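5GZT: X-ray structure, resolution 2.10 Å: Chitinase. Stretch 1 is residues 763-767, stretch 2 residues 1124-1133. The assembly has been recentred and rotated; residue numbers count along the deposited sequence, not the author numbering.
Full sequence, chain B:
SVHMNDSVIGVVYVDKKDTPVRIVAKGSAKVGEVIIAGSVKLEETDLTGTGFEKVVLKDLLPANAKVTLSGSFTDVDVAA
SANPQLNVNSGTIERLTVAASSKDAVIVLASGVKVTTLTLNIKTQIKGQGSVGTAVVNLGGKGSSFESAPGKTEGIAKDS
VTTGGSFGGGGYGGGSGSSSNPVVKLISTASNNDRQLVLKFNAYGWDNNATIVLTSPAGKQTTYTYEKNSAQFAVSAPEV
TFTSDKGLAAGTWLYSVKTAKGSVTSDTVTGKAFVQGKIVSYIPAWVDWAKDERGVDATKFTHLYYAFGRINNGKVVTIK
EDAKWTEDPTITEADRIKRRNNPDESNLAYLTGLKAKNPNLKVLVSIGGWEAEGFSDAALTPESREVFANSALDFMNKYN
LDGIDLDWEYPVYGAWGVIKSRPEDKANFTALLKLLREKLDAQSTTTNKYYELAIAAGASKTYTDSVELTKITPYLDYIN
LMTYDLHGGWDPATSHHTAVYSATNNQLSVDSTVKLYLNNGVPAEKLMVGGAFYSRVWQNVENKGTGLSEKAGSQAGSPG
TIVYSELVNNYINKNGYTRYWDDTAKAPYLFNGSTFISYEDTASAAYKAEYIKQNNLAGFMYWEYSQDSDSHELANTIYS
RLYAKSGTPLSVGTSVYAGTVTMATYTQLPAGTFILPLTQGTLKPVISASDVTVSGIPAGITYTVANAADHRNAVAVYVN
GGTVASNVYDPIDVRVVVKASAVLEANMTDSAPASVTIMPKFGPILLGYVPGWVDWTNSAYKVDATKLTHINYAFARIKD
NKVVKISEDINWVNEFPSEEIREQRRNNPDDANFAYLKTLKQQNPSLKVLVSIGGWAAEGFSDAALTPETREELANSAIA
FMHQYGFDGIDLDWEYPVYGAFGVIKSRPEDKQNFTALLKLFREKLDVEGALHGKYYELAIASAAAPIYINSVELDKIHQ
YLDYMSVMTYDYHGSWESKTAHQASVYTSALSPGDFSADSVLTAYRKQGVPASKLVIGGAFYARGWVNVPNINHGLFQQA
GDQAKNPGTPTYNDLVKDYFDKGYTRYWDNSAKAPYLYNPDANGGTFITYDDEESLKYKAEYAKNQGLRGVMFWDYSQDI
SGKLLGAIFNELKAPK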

ATOM      1  N   GLY B 763      19.584  -0.976  45.236  1.00 20.58           N
ATOM      2  CA  GLY B 763      18.507  -0.877  44.277  1.00 18.78           C
ATOM      3  C   GLY B 763      18.188   0.534  43.771  1.00 17.54           C
ATOM      4  O   GLY B 763      19.062   1.417  43.727  1.00 17.94           O
ATOM      5  N   PRO B 764      16.977   0.723  43.276  1.00 18.29           N
ATOM      6  CA  PRO B 764      16.624   1.964  42.606  1.00 19.17           C
ATOM      7  C   PRO B 764      16.423   3.094  43.576  1.00 20.05           C
ATOM      8  O   PRO B 764      16.119   2.799  44.750  1.00 18.56           O
ATOM      9  N   ILE B 765      16.551   4.332  43.107  1.00 15.57           N
ATOM     10  CA  ILE B 765      16.197   5.438  43.967  1.00 17.02           C
ATOM     11  C   ILE B 765      14.704   5.727  43.911  1.00 14.65           C
ATOM     12  O   ILE B 765      13.984   5.328  42.942  1.00 16.70           O
ATOM     13  N   LEU B 766      14.243   6.374  44.964  1.00 14.47           N
ATOM     14  CA  LEU B 766      12.945   6.915  45.051  1.00 14.71           C
ATOM     15  C   LEU B 766      13.062   8.354  45.530  1.00 14.62           C
ATOM     16  O   LEU B 766      13.286   8.610  46.767  1.00 13.34           O
ATOM     17  N   LEU B 767      12.805   9.285  44.621  1.00 16.33           N
ATOM     18  CA  LEU B 767      13.077  10.722  44.874  1.00 16.48           C
ATOM     19  C   LEU B 767      11.773  11.479  44.917  1.00 17.82           C
ATOM     20  O   LEU B 767      10.980  11.378  43.994  1.00 16.74           O
ATOM     21  N   LEU B1124      -0.078   7.366  46.862  1.00 24.42           N
ATOM     22  CA  LEU B1124       0.714   7.496  45.613  1.00 26.62           C
ATOM     23  C   LEU B1124       2.159   7.037  45.857  1.00 23.30           C
ATOM     24  O   LEU B1124       2.698   6.111  45.148  1.00 25.80           O
ATOM     25  N   LEU B1125       2.738   7.522  46.937  1.00 24.11           N
ATOM     26  CA  LEU B1125       4.110   7.150  47.324  1.00 23.92           C
ATOM     27  C   LEU B1125       4.162   5.687  47.679  1.00 26.36           C
ATOM     28  O   LEU B1125       5.075   4.970  47.235  1.00 24.96           O
ATOM     29  N   GLY B1126       3.155   5.200  48.398  1.00 23.64           N
ATOM     30  CA  GLY B1126       3.160   3.793  48.814  1.00 22.27           C
ATOM     31  C   GLY B1126       3.122   2.846  47.601  1.00 20.67           C
ATOM     32  O   GLY B1126       3.736   1.827  47.604  1.00 24.74           O
ATOM     33  N   ALA B1127       2.450   3.244  46.547  1.00 20.22           N
ATOM     34  CA  ALA B1127       2.391   2.486  45.336  1.00 25.32           C
ATOM     35  C   ALA B1127       3.767   2.346  44.646  1.00 23.68           C
ATOM     36  O   ALA B1127       4.162   1.256  44.205  1.00 22.36           O
ATOM     37  N   ILE B1128       4.505   3.441  44.623  1.00 23.45           N
ATOM     38  CA  ILE B1128       5.849   3.435  44.063  1.00 19.70           C
ATOM     39  C   ILE B1128       6.708   2.555  44.899  1.00 18.10           C
ATOM     40  O   ILE B1128       7.362   1.649  44.408  1.00 20.82           O
ATOM     41  N   PHE B1129       6.734   2.829  46.181  1.00 17.48           N
ATOM     42  CA  PHE B1129       7.625   2.201  47.080  1.00 19.31           C
ATOM     43  C   PHE B1129       7.362   0.698  47.101  1.00 24.18           C
ATOM     44  O   PHE B1129       8.308  -0.108  47.125  1.00 20.96           O
ATOM     45  N   ASN B1130       6.071   0.285  47.128  1.00 24.81           N
ATOM     46  CA  ASN B1130       5.825  -1.161  47.217  1.00 27.06           C
ATOM     47  C   ASN B1130       6.304  -1.857  45.966  1.00 20.60           C
ATOM     48  O   ASN B1130       6.839  -2.930  46.045  1.00 25.24           O
ATOM     49  N   GLU B1131       6.117  -1.265  44.805  1.00 22.29           N
ATOM     50  CA  GLU B1131       6.564  -1.906  43.556  1.00 19.99           C
ATOM     51  C   GLU B1131       8.082  -1.920  43.496  1.00 21.51           C
ATOM     52  O   GLU B1131       8.692  -2.955  43.136  1.00 18.81           O
ATOM     53  N   LEU B1132       8.746  -0.830  43.931  1.00 21.25           N
ATOM     54  CA  LEU B1132      10.250  -0.859  43.877  1.00 21.32           C
ATOM     55  C   LEU B1132      10.853  -1.848  44.834  1.00 22.82           C
ATOM     56  O   LEU B1132      12.003  -2.298  44.630  1.00 23.51           O
ATOM     57  N   LYS B1133      10.186  -2.115  45.943  1.00 25.18           N
ATOM     58  CA  LYS B1133      10.696  -3.151  46.848  1.00 31.46           C
ATOM     59  C   LYS B1133      10.452  -4.556  46.360  1.00 38.63           C
ATOM     60  O   LYS B1133      11.296  -5.407  46.578  1.00 51.11           O
TER

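Which side chain holds the strand against the helix? Leu766 does most of this work. Its CA-to-CB bond points toward the helix, and with chi1 at -151° (t) and chi2 at 174° (t) the chain is extended, carrying both methyls across the gap. Leu766 CD2 lies 3.8 Å from Leu1125 CD1, Leu766 CG lies 3.8 Å from Ile1128 CG2 and 3.9 Å from Leu1132 CD1, and Leu766 CD1 comes within 3.6 Å of Phe1129 CA. Four helix residues thus touch one leucine, which is buried.

How do the helix side chains meet it? The CA-to-CB bonds of Ile1128 (m, t) and Leu1132 (m, t), one helical turn apart, both point toward stretch 1. Leu1125 leaves sideways, yet its t, p conformation brings its end nearer, so that CD1 can reach Leu766. Phe1129 also leaves sideways, with chi1 at 177° (t) and chi2 at 84°; Leu766 CD1 sits at the edge of its ring, near the ring plane, and Leu766 CD1 is 3.8 Å from Phe1129 CB.

What does Leu1132 add beyond Leu766? Leu1132 CD2 lies 4.0 Å from Pro764 CG, and Leu1132 CD1 approaches the backbone, 3.7 Å from Ile765 O. Ile765 (p, t) points its CA-to-CB bond away, whereas Pro764, just before the strand and with a C-gamma endo ring, and Leu766 point theirs toward the helix.

Do polar groups help? No hydrogen bond crosses between the stretches, and the contacts between side chains are apolar; the strand and the helix run nearly antiparallel, at 172°. The helix satisfies much of its backbone internally, as in Leu1132 N to Ile1128 O at 2.9 Å. Asn1130 and Lys1133 direct their CA-to-CB bonds away, and Glu1131 OE2 is hydrogen-bonded elsewhere in the structure.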

ATOM      1  CB  PRO B 764      15.335   1.636  41.899  1.00 19.49           C
ATOM      2  CG  PRO B 764      14.841   0.417  42.452  1.00 20.22           C
ATOM      3  CD  PRO B 764      15.917  -0.299  43.153  1.00 20.77           C
ATOM      4  CB  ILE B 765      17.025   6.694  43.639  1.00 17.29           C
ATOM      5  CG1 ILE B 765      16.662   7.262  42.282  1.00 17.84           C
ATOM      6  CG2 ILE B 765      18.491   6.344  43.678  1.00 18.65           C
ATOM      7  CD1 ILE B 765      17.314   8.629  42.002  1.00 19.67           C
ATOM      8  CB  LEU B 766      12.106   6.032  46.025  1.00 17.61           C
ATOM      9  CG  LEU B 766      10.593   6.026  45.711  1.00 17.26           C
ATOM     10  CD1 LEU B 766       9.841   5.031  46.618  1.00 18.71           C
ATOM     11  CD2 LEU B 766       9.929   7.361  45.730  1.00 18.11           C
ATOM     12  CB  LEU B 767      13.991  11.248  43.765  1.00 16.74           C
ATOM     13  CG  LEU B 767      14.478  12.676  43.940  1.00 17.41           C
ATOM     14  CD1 LEU B 767      15.858  12.892  43.263  1.00 19.75           C
ATOM     15  CD2 LEU B 767      13.470  13.669  43.441  1.00 16.72           C
ATOM     16  CB  LEU B1124       0.558   8.887  44.981  1.00 26.77           C
ATOM     17  CG  LEU B1124      -0.874   9.212  44.522  1.00 28.51           C
ATOM     18  CD1 LEU B1124      -0.953  10.440  43.614  1.00 28.05           C
ATOM     19  CD2 LEU B1124      -1.566   8.050  43.781  1.00 29.30           C
ATOM     20  CB  LEU B1125       4.611   8.011  48.461  1.00 22.01           C
ATOM     21  CG  LEU B1125       5.875   7.598  49.170  1.00 23.21           C
ATOM     22  CD1 LEU B1125       7.050   7.557  48.220  1.00 21.92           C
ATOM     23  CD2 LEU B1125       6.166   8.550  50.309  1.00 25.84           C
ATOM     24  CB  ALA B1127       1.389   3.102  44.380  1.00 23.63           C
ATOM     25  CB  ILE B1128       6.437   4.868  43.974  1.00 19.79           C
ATOM     26  CG1 ILE B1128       5.565   5.719  43.025  1.00 21.02           C
ATOM     27  CG2 ILE B1128       7.888   4.790  43.413  1.00 18.13           C
ATOM     28  CD1 ILE B1128       5.869   7.188  43.116  1.00 24.50           C
ATOM     29  CB  PHE B1129       7.396   2.782  48.494  1.00 21.70           C
ATOM     30  CG  PHE B1129       8.240   2.131  49.574  1.00 22.58           C
ATOM     31  CD1 PHE B1129       9.558   2.551  49.797  1.00 23.00           C
ATOM     32  CD2 PHE B1129       7.693   1.155  50.426  1.00 25.61           C
ATOM     33  CE1 PHE B1129      10.355   1.966  50.769  1.00 22.20           C
ATOM     34  CE2 PHE B1129       8.470   0.531  51.429  1.00 27.02           C
ATOM     35  CZ  PHE B1129       9.815   0.963  51.630  1.00 29.19           C
ATOM     36  CB  ASN B1130       4.324  -1.468  47.474  1.00 28.42           C
ATOM     37  CG  ASN B1130       3.859  -1.015  48.840  1.00 31.69           C
ATOM     38  OD1 ASN B1130       4.643  -0.774  49.775  1.00 27.82           O
ATOM     39  ND2 ASN B1130       2.534  -0.855  48.956  1.00 33.69           N
ATOM     40  CB  GLU B1131       5.987  -1.206  42.330  1.00 20.32           C
ATOM     41  CG  GLU B1131       6.506  -1.772  41.011  1.00 22.26           C
ATOM     42  CD  GLU B1131       6.134  -3.279  40.853  1.00 26.25           C
ATOM     43  OE1 GLU B1131       5.123  -3.686  41.514  1.00 23.67           O
ATOM     44  OE2 GLU B1131       6.832  -4.025  40.090  1.00 26.47           O
ATOM     45  CB  LEU B1132      10.874   0.517  44.188  1.00 18.26           C
ATOM     46  CG  LEU B1132      10.560   1.535  43.102  1.00 18.28           C
ATOM     47  CD1 LEU B1132      11.255   2.829  43.499  1.00 19.47           C
ATOM     48  CD2 LEU B1132      10.952   1.092  41.681  1.00 18.83           C
ATOM     49  CB  LYS B1133      10.066  -3.061  48.203  1.00 34.15           C
ATOM     50  CG  LYS B1133      10.602  -1.902  49.047  1.00 42.49           C
ATOM     51  CD  LYS B1133      12.137  -1.804  49.106  1.00 41.29           C
ATOM     52  CE  LYS B1133      12.602  -0.661  49.978  1.00 40.62           C
ATOM     53  NZ  LYS B1133      14.080  -0.552  49.853  1.00 49.30           N
TER